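Side-chain contacts in NADB-Rossmann Superfamily protein (Streptococcus agalactiae, PDB 3LEC), which probably methylates N1 of an adenine in tRNA, using a Rossmann-like methyltransferase fold, and binds a zinc ion: residues R11-K14 with V15-V19; R133-L136 with A137-F141; N167-A170 with K171-R174; L216-K219 with I220-K224. All blocks are in the same frame, centred on the assembly; numbering follows the deposited sequence.

Contact 1: residues R11-K14 with V15-V19; sequences RLQK and VANYV
Q13 and N17, one turn apart on helix 10-16 and the turn that follows it, meet through their side-chain amides. N17 runs from CB, which lies 3.7 Å from Q13 O, to a CG that comes closer still to that carbonyl, 3.1 Å from Q13 O. There the amide divides. Its ND2 reaches Q13 OE1 at 2.9 Å, a weak hydrogen bond because the N-H is bent to 126°; its OD1 faces the other way and takes a weak hydrogen bond from water 1, which also donates to K14 O at 3.0 Å. The water thus ties the N17 side chain loosely to K14 O.

Q13 bends back to make its half of the pair: CG stands anti to the backbone N and the kink at chi2, 59°, swings the amide over to N17. The two side chains cross at about a right angle, with amide planes 37° apart. Underneath, the main chain keeps helical bonding: V15 N to R11 O, A16 N to L12 O and N17 N to Q13 O, the last at 2.9 Å. A type I turn from A16 to V19 then follows, and Y18 brings CD2 within 3.1 Å of K14 O, which lies oblique to the ring.

The helix is wedged between sheet and helix. V15 packs on T95 and C97 of strand 93-99 and on I158 of strand 155-163, K14 and Y18 lie along strands 141-150 and 155-163, and A16 turns to L35 and L39 of helix 34-41.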
ATOM      1  N   ARG A  11      -4.215   1.405  10.534  1.00 17.81           N
ATOM      2  CA  ARG A  11      -3.584   1.198   9.269  1.00 17.32           C
ATOM      3  C   ARG A  11      -4.628   0.830   8.213  1.00 16.74           C
ATOM      4  O   ARG A  11      -4.697   1.450   7.148  1.00 14.79           O
ATOM      5  CB  ARG A  11      -2.504   0.121   9.404  1.00 17.38           C
ATOM      6  CG  ARG A  11      -1.766  -0.280   8.124  1.00 15.56           C
ATOM      7  CD  ARG A  11      -0.825  -1.447   8.405  1.00 17.89           C
ATOM      8  NE  ARG A  11      -1.570  -2.651   8.781  1.00 19.67           N
ATOM      9  CZ  ARG A  11      -1.909  -3.650   7.956  1.00 19.95           C
ATOM     10  NH1 ARG A  11      -1.561  -3.636   6.681  1.00 21.14           N
ATOM     11  NH2 ARG A  11      -2.589  -4.683   8.421  1.00 19.00           N
ATOM     12  N   LEU A  12      -5.445  -0.172   8.519  1.00 15.86           N
ATOM     13  CA  LEU A  12      -6.452  -0.615   7.564  1.00 16.10           C
ATOM     14  C   LEU A  12      -7.622   0.376   7.432  1.00 16.43           C
ATOM     15  O   LEU A  12      -8.198   0.518   6.355  1.00 16.91           O
ATOM     16  CB  LEU A  12      -6.973  -2.002   7.933  1.00 16.46           C
ATOM     17  CG  LEU A  12      -5.993  -3.176   7.781  1.00 16.55           C
ATOM     18  CD1 LEU A  12      -6.763  -4.459   8.055  1.00 20.85           C
ATOM     19  CD2 LEU A  12      -5.380  -3.249   6.412  1.00 17.09           C
ATOM     20  N   GLN A  13      -7.950   1.056   8.525  1.00 16.85           N
ATOM     21  CA  GLN A  13      -9.008   2.088   8.503  1.00 17.13           C
ATOM     22  C   GLN A  13      -8.633   3.199   7.552  1.00 17.72           C
ATOM     23  O   GLN A  13      -9.478   3.669   6.793  1.00 17.14           O
ATOM     24  CB  GLN A  13      -9.286   2.656   9.902  1.00 17.71           C
ATOM     25  CG  GLN A  13     -10.472   3.708   9.959  1.00 17.53           C
ATOM     26  CD  GLN A  13     -11.788   3.124   9.477  1.00 21.65           C
ATOM     27  OE1 GLN A  13     -12.417   3.654   8.532  1.00 23.82           O
ATOM     28  NE2 GLN A  13     -12.238   2.043  10.127  1.00 19.22           N
ATOM     29  N   LYS A  14      -7.384   3.646   7.632  1.00 17.92           N
ATOM     30  CA  LYS A  14      -6.912   4.715   6.753  1.00 19.49           C
ATOM     31  C   LYS A  14      -6.849   4.291   5.271  1.00 19.23           C
ATOM     32  O   LYS A  14      -7.054   5.110   4.387  1.00 19.74           O
ATOM     33  CB  LYS A  14      -5.634   5.337   7.316  1.00 20.77           C
ATOM     34  CG  LYS A  14      -5.989   6.148   8.572  1.00 22.84           C
ATOM     35  CD  LYS A  14      -4.801   6.663   9.354  1.00 26.58           C
ATOM     36  CE  LYS A  14      -5.261   7.224  10.712  1.00 26.77           C
ATOM     37  NZ  LYS A  14      -5.924   8.550  10.559  1.00 29.36           N
ATOM     38  N   VAL A  15      -6.627   3.007   5.008  1.00 17.91           N
ATOM     39  CA  VAL A  15      -6.835   2.470   3.665  1.00 18.01           C
ATOM     40  C   VAL A  15      -8.335   2.512   3.282  1.00 17.33           C
ATOM     41  O   VAL A  15      -8.679   2.990   2.214  1.00 17.72           O
ATOM     42  CB  VAL A  15      -6.289   1.029   3.524  1.00 16.06           C
ATOM     43  CG1 VAL A  15      -6.646   0.427   2.171  1.00 15.87           C
ATOM     44  CG2 VAL A  15      -4.787   1.026   3.683  1.00 17.84           C
ATOM     45  N   ALA A  16      -9.206   1.977   4.138  1.00 17.35           N
ATOM     46  CA  ALA A  16     -10.673   1.989   3.876  1.00 17.62           C
ATOM     47  C   ALA A  16     -11.203   3.388   3.565  1.00 18.51           C
ATOM     48  O   ALA A  16     -12.078   3.521   2.714  1.00 18.08           O
ATOM     49  CB  ALA A  16     -11.444   1.403   5.059  1.00 17.05           C
ATOM     50  N   ASN A  17     -10.663   4.408   4.242  1.00 18.47           N
ATOM     51  CA  ASN A  17     -11.141   5.794   4.069  1.00 20.01           C
ATOM     52  C   ASN A  17     -10.962   6.297   2.632  1.00 20.08           C
ATOM     53  O   ASN A  17     -11.644   7.234   2.237  1.00 20.99           O
ATOM     54  CB  ASN A  17     -10.443   6.788   5.015  1.00 19.29           C
ATOM     55  CG  ASN A  17     -10.704   6.505   6.490  1.00 21.03           C
ATOM     56  OD1 ASN A  17      -9.917   6.897   7.353  1.00 22.14           O
ATOM     57  ND2 ASN A  17     -11.789   5.823   6.782  1.00 19.70           N
ATOM     58  N   TYR A  18     -10.028   5.691   1.892  1.00 20.16           N
ATOM     59  CA  TYR A  18      -9.726   6.071   0.509  1.00 20.63           C
ATOM     60  C   TYR A  18     -10.419   5.227  -0.563  1.00 19.83           C
ATOM     61  O   TYR A  18     -10.281   5.516  -1.749  1.00 19.65           O
ATOM     62  CB  TYR A  18      -8.227   6.059   0.243  1.00 21.04           C
ATOM     63  CG  TYR A  18      -7.449   7.179   0.864  1.00 22.94           C
ATOM     64  CD1 TYR A  18      -7.608   8.499   0.442  1.00 24.82           C
ATOM     65  CD2 TYR A  18      -6.516   6.910   1.861  1.00 25.65           C
ATOM     66  CE1 TYR A  18      -6.849   9.541   1.023  1.00 26.16           C
ATOM     67  CE2 TYR A  18      -5.762   7.934   2.431  1.00 26.27           C
ATOM     68  CZ  TYR A  18      -5.937   9.233   2.012  1.00 27.06           C
ATOM     69  OH  TYR A  18      -5.168  10.222   2.591  1.00 32.29           O
ATOM     70  N   VAL A  19     -11.165   4.206  -0.151  1.00 19.39           N
ATOM     71  CA  VAL A  19     -11.884   3.361  -1.110  1.00 20.78           C
ATOM     72  C   VAL A  19     -13.152   4.113  -1.468  1.00 21.19           C
ATOM     73  O   VAL A  19     -13.896   4.530  -0.571  1.00 21.25           O
ATOM     74  CB  VAL A  19     -12.229   1.978  -0.515  1.00 19.96           C
ATOM     75  CG1 VAL A  19     -12.954   1.096  -1.546  1.00 20.84           C
ATOM     76  CG2 VAL A  19     -10.956   1.293  -0.040  1.00 22.02           C
TER
HETATM   77  O   HOH W   1      -7.285   7.870   5.526  1.00 28.20           O

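Contact 2: residues R133-L136 with A137-F141; sequences RKWL and AANDF. With ZN (zinc ion), chain B.
N139 lays its amide over one face of the W135 indole, the two planes 25° apart and the side chains crossing at about a right angle. The ND2 rides 3.2 Å above the ring plane, offset toward the rim, while CB stands over the six-membered ring in a CH-pi contact, 4.1 Å from its centroid. What holds the amide in this pose is a nearly straight hydrogen bond from N139 ND2 to W135 O, 2.8 Å long and lying in the amide plane. W135 presents that face because its CG is anti to the backbone N, and its NE1 is taken by N109 of helix 101-110.

Beyond the indole comes F141. Its ring is turned only 20° from the six-membered ring of W135, but the two are slid apart and barely overlap; CH2 of W135 and CE2 of F141 touch at 3.6 Å. L136 crosses F141 at about a right angle, CD2 on CB.

All this happens where helix 129-138 ends and the chain turns into strand 141-150, an edge strand of the Rossmann-like sheet. L136 O closes the turn by accepting from N139 N and from F141 N at 3.1 Å, the two donors arriving from opposite faces of its carbonyl plane. D140 sits in this turn with positive phi, 65°; its CB points away from the helix, and OD1 binds the zinc ion at 2.0 Å. H165 and water 2 are the other ligands seen on the metal. At the other end of the segment, R133 is gripped by salt bridges to E157 and E146.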
ATOM      1  N   ARG A 133       7.010   3.720  -5.771  1.00 18.45           N
ATOM      2  CA  ARG A 133       6.837   4.977  -6.493  1.00 19.21           C
ATOM      3  C   ARG A 133       7.527   4.946  -7.872  1.00 19.56           C
ATOM      4  O   ARG A 133       6.969   5.447  -8.853  1.00 19.72           O
ATOM      5  CB  ARG A 133       7.313   6.183  -5.667  1.00 18.46           C
ATOM      6  CG  ARG A 133       6.394   6.476  -4.485  1.00 18.85           C
ATOM      7  CD  ARG A 133       6.588   7.892  -3.909  1.00 17.51           C
ATOM      8  NE  ARG A 133       5.876   7.972  -2.639  1.00 15.80           N
ATOM      9  CZ  ARG A 133       6.395   7.612  -1.455  1.00 16.14           C
ATOM     10  NH1 ARG A 133       7.657   7.198  -1.358  1.00 18.72           N
ATOM     11  NH2 ARG A 133       5.647   7.685  -0.372  1.00 18.13           N
ATOM     12  N   LYS A 134       8.718   4.352  -7.949  1.00 19.76           N
ATOM     13  CA  LYS A 134       9.452   4.311  -9.219  1.00 20.57           C
ATOM     14  C   LYS A 134       8.702   3.500 -10.252  1.00 20.07           C
ATOM     15  O   LYS A 134       8.640   3.879 -11.420  1.00 20.37           O
ATOM     16  CB  LYS A 134      10.844   3.718  -9.054  1.00 21.27           C
ATOM     17  CG  LYS A 134      11.856   4.621  -8.378  1.00 24.60           C
ATOM     18  CD  LYS A 134      13.131   3.828  -8.079  1.00 28.36           C
ATOM     19  CE  LYS A 134      14.272   4.734  -7.641  1.00 31.83           C
ATOM     20  NZ  LYS A 134      15.562   3.974  -7.553  1.00 33.43           N
ATOM     21  N   TRP A 135       8.114   2.403  -9.803  1.00 19.83           N
ATOM     22  CA  TRP A 135       7.364   1.539 -10.687  1.00 19.83           C
ATOM     23  C   TRP A 135       6.096   2.238 -11.151  1.00 19.34           C
ATOM     24  O   TRP A 135       5.767   2.164 -12.322  1.00 19.35           O
ATOM     25  CB  TRP A 135       7.026   0.210 -10.032  1.00 21.21           C
ATOM     26  CG  TRP A 135       6.326  -0.699 -11.015  1.00 20.47           C
ATOM     27  CD1 TRP A 135       6.910  -1.636 -11.815  1.00 20.74           C
ATOM     28  CD2 TRP A 135       4.921  -0.722 -11.316  1.00 21.92           C
ATOM     29  NE1 TRP A 135       5.951  -2.240 -12.599  1.00 21.80           N
ATOM     30  CE2 TRP A 135       4.724  -1.703 -12.307  1.00 20.03           C
ATOM     31  CE3 TRP A 135       3.805  -0.029 -10.820  1.00 20.08           C
ATOM     32  CZ2 TRP A 135       3.450  -2.014 -12.827  1.00 20.08           C
ATOM     33  CZ3 TRP A 135       2.536  -0.321 -11.363  1.00 23.49           C
ATOM     34  CH2 TRP A 135       2.379  -1.313 -12.360  1.00 20.99           C
ATOM     35  N   LEU A 136       5.402   2.913 -10.236  1.00 18.50           N
ATOM     36  CA  LEU A 136       4.191   3.635 -10.587  1.00 19.56           C
ATOM     37  C   LEU A 136       4.487   4.697 -11.648  1.00 20.20           C
ATOM     38  O   LEU A 136       3.790   4.783 -12.684  1.00 19.66           O
ATOM     39  CB  LEU A 136       3.545   4.237  -9.343  1.00 19.25           C
ATOM     40  CG  LEU A 136       2.957   3.211  -8.360  1.00 19.22           C
ATOM     41  CD1 LEU A 136       2.746   3.870  -6.982  1.00 20.58           C
ATOM     42  CD2 LEU A 136       1.654   2.641  -8.921  1.00 21.54           C
ATOM     43  N   ALA A 137       5.533   5.491 -11.398  1.00 20.80           N
ATOM     44  CA  ALA A 137       5.913   6.575 -12.338  1.00 20.93           C
ATOM     45  C   ALA A 137       6.247   6.072 -13.729  1.00 21.71           C
ATOM     46  O   ALA A 137       5.947   6.741 -14.721  1.00 21.86           O
ATOM     47  CB  ALA A 137       7.080   7.370 -11.798  1.00 20.78           C
ATOM     48  N   ALA A 138       6.902   4.915 -13.802  1.00 21.88           N
ATOM     49  CA  ALA A 138       7.365   4.350 -15.066  1.00 22.24           C
ATOM     50  C   ALA A 138       6.245   3.700 -15.865  1.00 22.34           C
ATOM     51  O   ALA A 138       6.421   3.435 -17.063  1.00 23.37           O
ATOM     52  CB  ALA A 138       8.478   3.336 -14.828  1.00 22.45           C
ATOM     53  N   ASN A 139       5.103   3.442 -15.218  1.00 21.49           N
ATOM     54  CA  ASN A 139       4.028   2.688 -15.867  1.00 20.82           C
ATOM     55  C   ASN A 139       2.689   3.417 -15.999  1.00 20.50           C
ATOM     56  O   ASN A 139       1.619   2.799 -16.046  1.00 19.42           O
ATOM     57  CB  ASN A 139       3.873   1.330 -15.199  1.00 21.12           C
ATOM     58  CG  ASN A 139       5.053   0.436 -15.452  1.00 21.94           C
ATOM     59  OD1 ASN A 139       5.139  -0.214 -16.496  1.00 23.45           O
ATOM     60  ND2 ASN A 139       5.994   0.411 -14.510  1.00 21.12           N
ATOM     61  N   ASP A 140       2.753   4.749 -16.079  1.00 20.11           N
ATOM     62  CA  ASP A 140       1.565   5.540 -16.378  1.00 20.56           C
ATOM     63  C   ASP A 140       0.504   5.410 -15.241  1.00 20.36           C
ATOM     64  O   ASP A 140      -0.709   5.444 -15.475  1.00 19.81           O
ATOM     65  CB  ASP A 140       1.010   5.217 -17.794  1.00 20.32           C
ATOM     66  CG  ASP A 140       1.625   6.097 -18.887  1.00 22.21           C
ATOM     67  OD1 ASP A 140       2.048   7.217 -18.557  1.00 22.63           O
ATOM     68  OD2 ASP A 140       1.673   5.696 -20.073  1.00 27.32           O
ATOM     69  N   PHE A 141       0.997   5.289 -14.005  1.00 20.34           N
ATOM     70  CA  PHE A 141       0.182   5.521 -12.817  1.00 20.15           C
ATOM     71  C   PHE A 141       0.561   6.818 -12.125  1.00 20.80           C
ATOM     72  O   PHE A 141       1.697   7.285 -12.244  1.00 21.37           O
ATOM     73  CB  PHE A 141       0.245   4.324 -11.867  1.00 20.19           C
ATOM     74  CG  PHE A 141      -0.334   3.082 -12.464  1.00 20.10           C
ATOM     75  CD1 PHE A 141      -1.701   2.873 -12.432  1.00 19.47           C
ATOM     76  CD2 PHE A 141       0.497   2.133 -13.077  1.00 19.65           C
ATOM     77  CE1 PHE A 141      -2.273   1.727 -13.019  1.00 23.17           C
ATOM     78  CE2 PHE A 141      -0.062   0.976 -13.665  1.00 25.13           C
ATOM     79  CZ  PHE A 141      -1.444   0.782 -13.636  1.00 24.22           C
TER
HETATM   80 ZN    ZN B 228       2.648   8.265 -20.182  1.00 21.26          ZN
HETATM   81  O   HOH W   2       4.316   7.485 -21.295  1.00 11.91           O

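Contact 3: residues N167-A170 with K171-R174; sequences NLTA and KELR
The chain runs extended through N167 and L168, then folds at T169 into helix 170-175, whose first bonds are L173 N to T169 O, 2.8 Å, and R174 N to A170 O. T169 and E172 trade bonds across this start. The hydroxyl OG1 of T169, placed between its backbone N and carbonyl carbon (chi1 61°), accepts from E172 N at 3.1 Å. In return the E172 carboxylate swings back over the first turn, and its OE1 takes the T169 N-H at 2.9 Å on the anti lone pair, almost straight at 173°. That same oxygen also accepts from T169 OG1, 3.3 Å away, approached from above the carboxylate plane; two donors from one residue thus grip OE1.

L168 lies beside this polar exchange. Its CD1 meets L173 CD2 at 3.8 Å, the two leucines crossing obliquely, while CD2 lies against E172, near both CB and OE1. P177 closes over L168 and E172 from the next helix, and R174 reaches away to a salt bridge with E129.

Reciprocal side-chain bonds between the N-cap residue and the third residue after it make this a capping box, here starting the helix a few residues after the zinc ligand H165.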
ATOM      1  N   ASN A 167       5.557  12.453 -13.447  1.00 25.81           N
ATOM      2  CA  ASN A 167       7.006  12.509 -13.356  1.00 26.97           C
ATOM      3  C   ASN A 167       7.323  12.864 -11.924  1.00 26.74           C
ATOM      4  O   ASN A 167       6.712  13.787 -11.362  1.00 27.10           O
ATOM      5  CB  ASN A 167       7.591  13.586 -14.269  1.00 28.37           C
ATOM      6  CG  ASN A 167       7.365  13.309 -15.736  1.00 30.83           C
ATOM      7  OD1 ASN A 167       7.153  12.173 -16.152  1.00 36.26           O
ATOM      8  ND2 ASN A 167       7.423  14.364 -16.540  1.00 34.16           N
ATOM      9  N   LEU A 168       8.232  12.112 -11.315  1.00 26.10           N
ATOM     10  CA  LEU A 168       8.661  12.418  -9.944  1.00 26.12           C
ATOM     11  C   LEU A 168      10.164  12.642  -9.851  1.00 25.51           C
ATOM     12  O   LEU A 168      10.926  11.937 -10.513  1.00 26.01           O
ATOM     13  CB  LEU A 168       8.237  11.312  -8.961  1.00 26.18           C
ATOM     14  CG  LEU A 168       6.766  11.067  -8.623  1.00 26.05           C
ATOM     15  CD1 LEU A 168       6.683  10.000  -7.519  1.00 28.08           C
ATOM     16  CD2 LEU A 168       6.044  12.336  -8.189  1.00 26.07           C
ATOM     17  N   THR A 169      10.567  13.617  -9.023  1.00 24.81           N
ATOM     18  CA  THR A 169      11.978  13.860  -8.700  1.00 24.43           C
ATOM     19  C   THR A 169      12.484  12.762  -7.763  1.00 23.87           C
ATOM     20  O   THR A 169      11.678  12.068  -7.114  1.00 22.02           O
ATOM     21  CB  THR A 169      12.175  15.237  -7.997  1.00 24.79           C
ATOM     22  OG1 THR A 169      11.447  15.266  -6.773  1.00 24.55           O
ATOM     23  CG2 THR A 169      11.694  16.396  -8.875  1.00 25.07           C
ATOM     24  N   ALA A 170      13.808  12.611  -7.682  1.00 23.70           N
ATOM     25  CA  ALA A 170      14.396  11.669  -6.732  1.00 24.18           C
ATOM     26  C   ALA A 170      13.833  11.916  -5.342  1.00 23.53           C
ATOM     27  O   ALA A 170      13.501  10.958  -4.660  1.00 25.12           O
ATOM     28  CB  ALA A 170      15.927  11.721  -6.730  1.00 24.17           C
ATOM     29  N   LYS A 171      13.701  13.189  -4.937  1.00 23.52           N
ATOM     30  CA  LYS A 171      13.158  13.518  -3.610  1.00 23.12           C
ATOM     31  C   LYS A 171      11.718  13.036  -3.459  1.00 22.80           C
ATOM     32  O   LYS A 171      11.360  12.444  -2.440  1.00 21.43           O
ATOM     33  CB  LYS A 171      13.214  15.025  -3.329  1.00 24.20           C
ATOM     34  CG  LYS A 171      14.560  15.509  -2.865  1.00 27.14           C
ATOM     35  CD  LYS A 171      14.405  16.665  -1.904  1.00 30.79           C
ATOM     36  CE  LYS A 171      15.757  17.302  -1.619  1.00 33.77           C
ATOM     37  NZ  LYS A 171      15.608  18.794  -1.459  1.00 35.44           N
ATOM     38  N   GLU A 172      10.901  13.305  -4.477  1.00 22.00           N
ATOM     39  CA  GLU A 172       9.494  12.915  -4.455  1.00 22.20           C
ATOM     40  C   GLU A 172       9.363  11.400  -4.439  1.00 21.34           C
ATOM     41  O   GLU A 172       8.481  10.860  -3.777  1.00 20.49           O
ATOM     42  CB  GLU A 172       8.725  13.506  -5.645  1.00 22.62           C
ATOM     43  CG  GLU A 172       8.309  14.975  -5.491  1.00 25.69           C
ATOM     44  CD  GLU A 172       7.857  15.599  -6.813  1.00 28.54           C
ATOM     45  OE1 GLU A 172       8.378  15.214  -7.888  1.00 28.97           O
ATOM     46  OE2 GLU A 172       6.969  16.480  -6.782  1.00 33.34           O
ATOM     47  N   LEU A 173      10.249  10.715  -5.147  1.00 20.66           N
ATOM     48  CA  LEU A 173      10.226   9.262  -5.155  1.00 21.07           C
ATOM     49  C   LEU A 173      10.481   8.748  -3.737  1.00 21.02           C
ATOM     50  O   LEU A 173       9.787   7.852  -3.270  1.00 20.53           O
ATOM     51  CB  LEU A 173      11.256   8.694  -6.146  1.00 21.25           C
ATOM     52  CG  LEU A 173      10.942   8.786  -7.644  1.00 22.90           C
ATOM     53  CD1 LEU A 173      12.168   8.526  -8.522  1.00 25.16           C
ATOM     54  CD2 LEU A 173       9.796   7.845  -8.035  1.00 25.22           C
ATOM     55  N   ARG A 174      11.459   9.347  -3.050  1.00 20.27           N
ATOM     56  CA  ARG A 174      11.905   8.829  -1.758  1.00 19.57           C
ATOM     57  C   ARG A 174      10.981   9.252  -0.622  1.00 19.88           C
ATOM     58  O   ARG A 174      10.688   8.457   0.264  1.00 19.24           O
ATOM     59  CB  ARG A 174      13.369   9.241  -1.466  1.00 20.22           C
ATOM     60  CG  ARG A 174      13.829   8.934  -0.019  1.00 21.45           C
ATOM     61  CD  ARG A 174      13.961   7.418   0.284  1.00 26.75           C
ATOM     62  NE  ARG A 174      12.691   6.724   0.556  1.00 27.34           N
ATOM     63  CZ  ARG A 174      12.594   5.426   0.853  1.00 27.55           C
ATOM     64  NH1 ARG A 174      11.408   4.889   1.107  1.00 27.86           N
ATOM     65  NH2 ARG A 174      13.687   4.661   0.917  1.00 29.20           N
TER

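Contact 4: residues L216-K219 with I220-K224; sequences LEDK and IQDIK
L216 to K224 form regular alpha helix, with each bond reaching back four residues: I220 N to L216 O at 2.9 Å, then Q221 to E217, D222 to D218 and I223 to K219. This is the C-terminal helix 210-227, which packs against helix 185-204 as a helical pair. I220 and I223 belong to the buried side, both lying on L198 of that partner, with I223 also on W191 and on F175 of helix 170-175. Within the helix the I220 side chain folds back along the preceding turn, its CD1 3.4 Å from L216 O.

A more polar strip of the helix carries two acids. D218 and D222, one turn apart, bring OD1 of D218 and OD2 of D222 to 3.8 Å, with their carboxylate planes 75° apart. Two negative groups this close would be expected to repel, and the spacing might raise the proton affinity of either. D218 leans toward its neighbour with CG anti to the backbone N (chi1 -156°), and NE2 of Q221 bonds to E225. Between the carboxylates sits water 4, which donates both protons, one to D218 OD1 and one to D222 OD2, each 2.6 Å away.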
ATOM      1  N   LEU A 216      25.242   6.016   1.853  1.00 22.98           N
ATOM      2  CA  LEU A 216      24.713   6.532   3.115  1.00 22.62           C
ATOM      3  C   LEU A 216      24.764   8.046   3.155  1.00 22.62           C
ATOM      4  O   LEU A 216      23.801   8.681   3.559  1.00 22.32           O
ATOM      5  CB  LEU A 216      25.467   5.943   4.307  1.00 22.07           C
ATOM      6  CG  LEU A 216      25.239   4.453   4.506  1.00 23.66           C
ATOM      7  CD1 LEU A 216      26.167   3.916   5.576  1.00 24.90           C
ATOM      8  CD2 LEU A 216      23.765   4.144   4.848  1.00 25.07           C
ATOM      9  N   GLU A 217      25.893   8.624   2.736  1.00 22.50           N
ATOM     10  CA  GLU A 217      26.000  10.065   2.655  1.00 23.47           C
ATOM     11  C   GLU A 217      24.916  10.664   1.749  1.00 22.39           C
ATOM     12  O   GLU A 217      24.377  11.724   2.058  1.00 21.77           O
ATOM     13  CB  GLU A 217      27.387  10.464   2.144  1.00 24.64           C
ATOM     14  CG  GLU A 217      28.518  10.066   3.057  1.00 27.83           C
ATOM     15  CD  GLU A 217      28.775  11.057   4.167  1.00 31.37           C
ATOM     16  OE1 GLU A 217      29.869  10.960   4.773  1.00 33.44           O
ATOM     17  OE2 GLU A 217      27.905  11.923   4.434  1.00 34.30           O
ATOM     18  N   ASP A 218      24.611   9.998   0.636  1.00 23.13           N
ATOM     19  CA  ASP A 218      23.573  10.501  -0.276  1.00 23.40           C
ATOM     20  C   ASP A 218      22.207  10.547   0.414  1.00 22.65           C
ATOM     21  O   ASP A 218      21.485  11.551   0.298  1.00 22.72           O
ATOM     22  CB  ASP A 218      23.501   9.731  -1.604  1.00 24.71           C
ATOM     23  CG  ASP A 218      22.873  10.575  -2.724  1.00 27.68           C
ATOM     24  OD1 ASP A 218      21.769  10.226  -3.208  1.00 31.90           O
ATOM     25  OD2 ASP A 218      23.461  11.626  -3.077  1.00 31.13           O
ATOM     26  N   LYS A 219      21.885   9.497   1.175  1.00 22.00           N
ATOM     27  CA  LYS A 219      20.592   9.431   1.882  1.00 21.34           C
ATOM     28  C   LYS A 219      20.531  10.482   2.988  1.00 20.54           C
ATOM     29  O   LYS A 219      19.527  11.164   3.156  1.00 20.38           O
ATOM     30  CB  LYS A 219      20.363   8.027   2.456  1.00 21.16           C
ATOM     31  CG  LYS A 219      20.259   6.912   1.367  1.00 22.22           C
ATOM     32  CD  LYS A 219      20.091   5.504   1.953  1.00 23.60           C
ATOM     33  CE  LYS A 219      19.940   4.462   0.842  1.00 29.08           C
ATOM     34  NZ  LYS A 219      20.262   3.089   1.335  1.00 29.05           N
ATOM     35  N   ILE A 220      21.627  10.614   3.724  1.00 20.83           N
ATOM     36  CA  ILE A 220      21.696  11.560   4.833  1.00 20.73           C
ATOM     37  C   ILE A 220      21.458  12.980   4.352  1.00 20.05           C
ATOM     38  O   ILE A 220      20.672  13.726   4.952  1.00 19.16           O
ATOM     39  CB  ILE A 220      23.035  11.430   5.632  1.00 21.25           C
ATOM     40  CG1 ILE A 220      22.961  10.180   6.528  1.00 21.06           C
ATOM     41  CG2 ILE A 220      23.248  12.648   6.520  1.00 21.81           C
ATOM     42  CD1 ILE A 220      24.325   9.506   6.838  1.00 23.95           C
ATOM     43  N   GLN A 221      22.128  13.363   3.262  1.00 20.86           N
ATOM     44  CA  GLN A 221      21.958  14.742   2.748  1.00 21.57           C
ATOM     45  C   GLN A 221      20.526  15.003   2.296  1.00 21.22           C
ATOM     46  O   GLN A 221      19.971  16.046   2.624  1.00 20.88           O
ATOM     47  CB  GLN A 221      22.964  15.096   1.635  1.00 22.13           C
ATOM     48  CG  GLN A 221      22.858  16.567   1.104  1.00 22.23           C
ATOM     49  CD  GLN A 221      23.022  17.652   2.167  1.00 23.24           C
ATOM     50  OE1 GLN A 221      23.677  17.450   3.186  1.00 23.93           O
ATOM     51  NE2 GLN A 221      22.451  18.829   1.908  1.00 25.16           N
ATOM     52  N   ASP A 222      19.935  14.056   1.567  1.00 21.76           N
ATOM     53  CA  ASP A 222      18.537  14.178   1.124  1.00 21.92           C
ATOM     54  C   ASP A 222      17.632  14.453   2.312  1.00 21.35           C
ATOM     55  O   ASP A 222      16.793  15.368   2.297  1.00 20.47           O
ATOM     56  CB  ASP A 222      18.058  12.903   0.385  1.00 22.79           C
ATOM     57  CG  ASP A 222      18.598  12.778  -1.043  1.00 27.93           C
ATOM     58  OD1 ASP A 222      18.925  13.803  -1.687  1.00 31.32           O
ATOM     59  OD2 ASP A 222      18.660  11.629  -1.550  1.00 33.23           O
ATOM     60  N   ILE A 223      17.824  13.672   3.379  1.00 20.89           N
ATOM     61  CA  ILE A 223      17.003  13.827   4.552  1.00 20.80           C
ATOM     62  C   ILE A 223      17.240  15.195   5.186  1.00 21.39           C
ATOM     63  O   ILE A 223      16.281  15.908   5.495  1.00 21.27           O
ATOM     64  CB  ILE A 223      17.174  12.694   5.560  1.00 20.29           C
ATOM     65  CG1 ILE A 223      16.681  11.366   4.972  1.00 20.35           C
ATOM     66  CG2 ILE A 223      16.405  13.003   6.832  1.00 20.39           C
ATOM     67  CD1 ILE A 223      16.968  10.186   5.862  1.00 20.28           C
ATOM     68  N   LYS A 224      18.509  15.569   5.343  1.00 22.97           N
ATOM     69  CA  LYS A 224      18.853  16.871   5.918  1.00 23.60           C
ATOM     70  C   LYS A 224      18.147  17.980   5.168  1.00 23.90           C
ATOM     71  O   LYS A 224      17.659  18.916   5.780  1.00 24.40           O
ATOM     72  CB  LYS A 224      20.364  17.114   5.908  1.00 24.31           C
ATOM     73  CG  LYS A 224      21.101  16.304   6.966  1.00 26.84           C
ATOM     74  CD  LYS A 224      22.476  16.890   7.279  1.00 28.75           C
ATOM     75  CE  LYS A 224      23.337  15.850   7.987  1.00 29.75           C
ATOM     76  NZ  LYS A 224      24.521  16.451   8.659  1.00 31.29           N
TER
HETATM   77  O   HOH W   3      21.641  13.812  -1.473  1.00 37.78           O
HETATM   78  O   HOH W   4      19.698   9.292  -1.895  1.00 42.75           O

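In the fold
The four contacts follow one another along the chain, from the N-terminal helix to the C-terminal one. Contacts 1 and 2 lie on opposite sides of the chain's centre, their centres about 22 Å apart, both packed against the mixed sheet, with strand 155-163 touched by each. Contacts 2 and 3 touch directly: R133 NH1 probably hydrogen-bonds L173 O at 2.9 Å. D140, in contact 2, and H165, just before contact 3, bind the same zinc ion, so the metal links the turn after helix 129-138 to the loop before helix 170-175. Contact 4 lies farthest from contact 1, about 31 Å between centres, but only about 14 Å from contact 3, on the helical pair that connects back through F175.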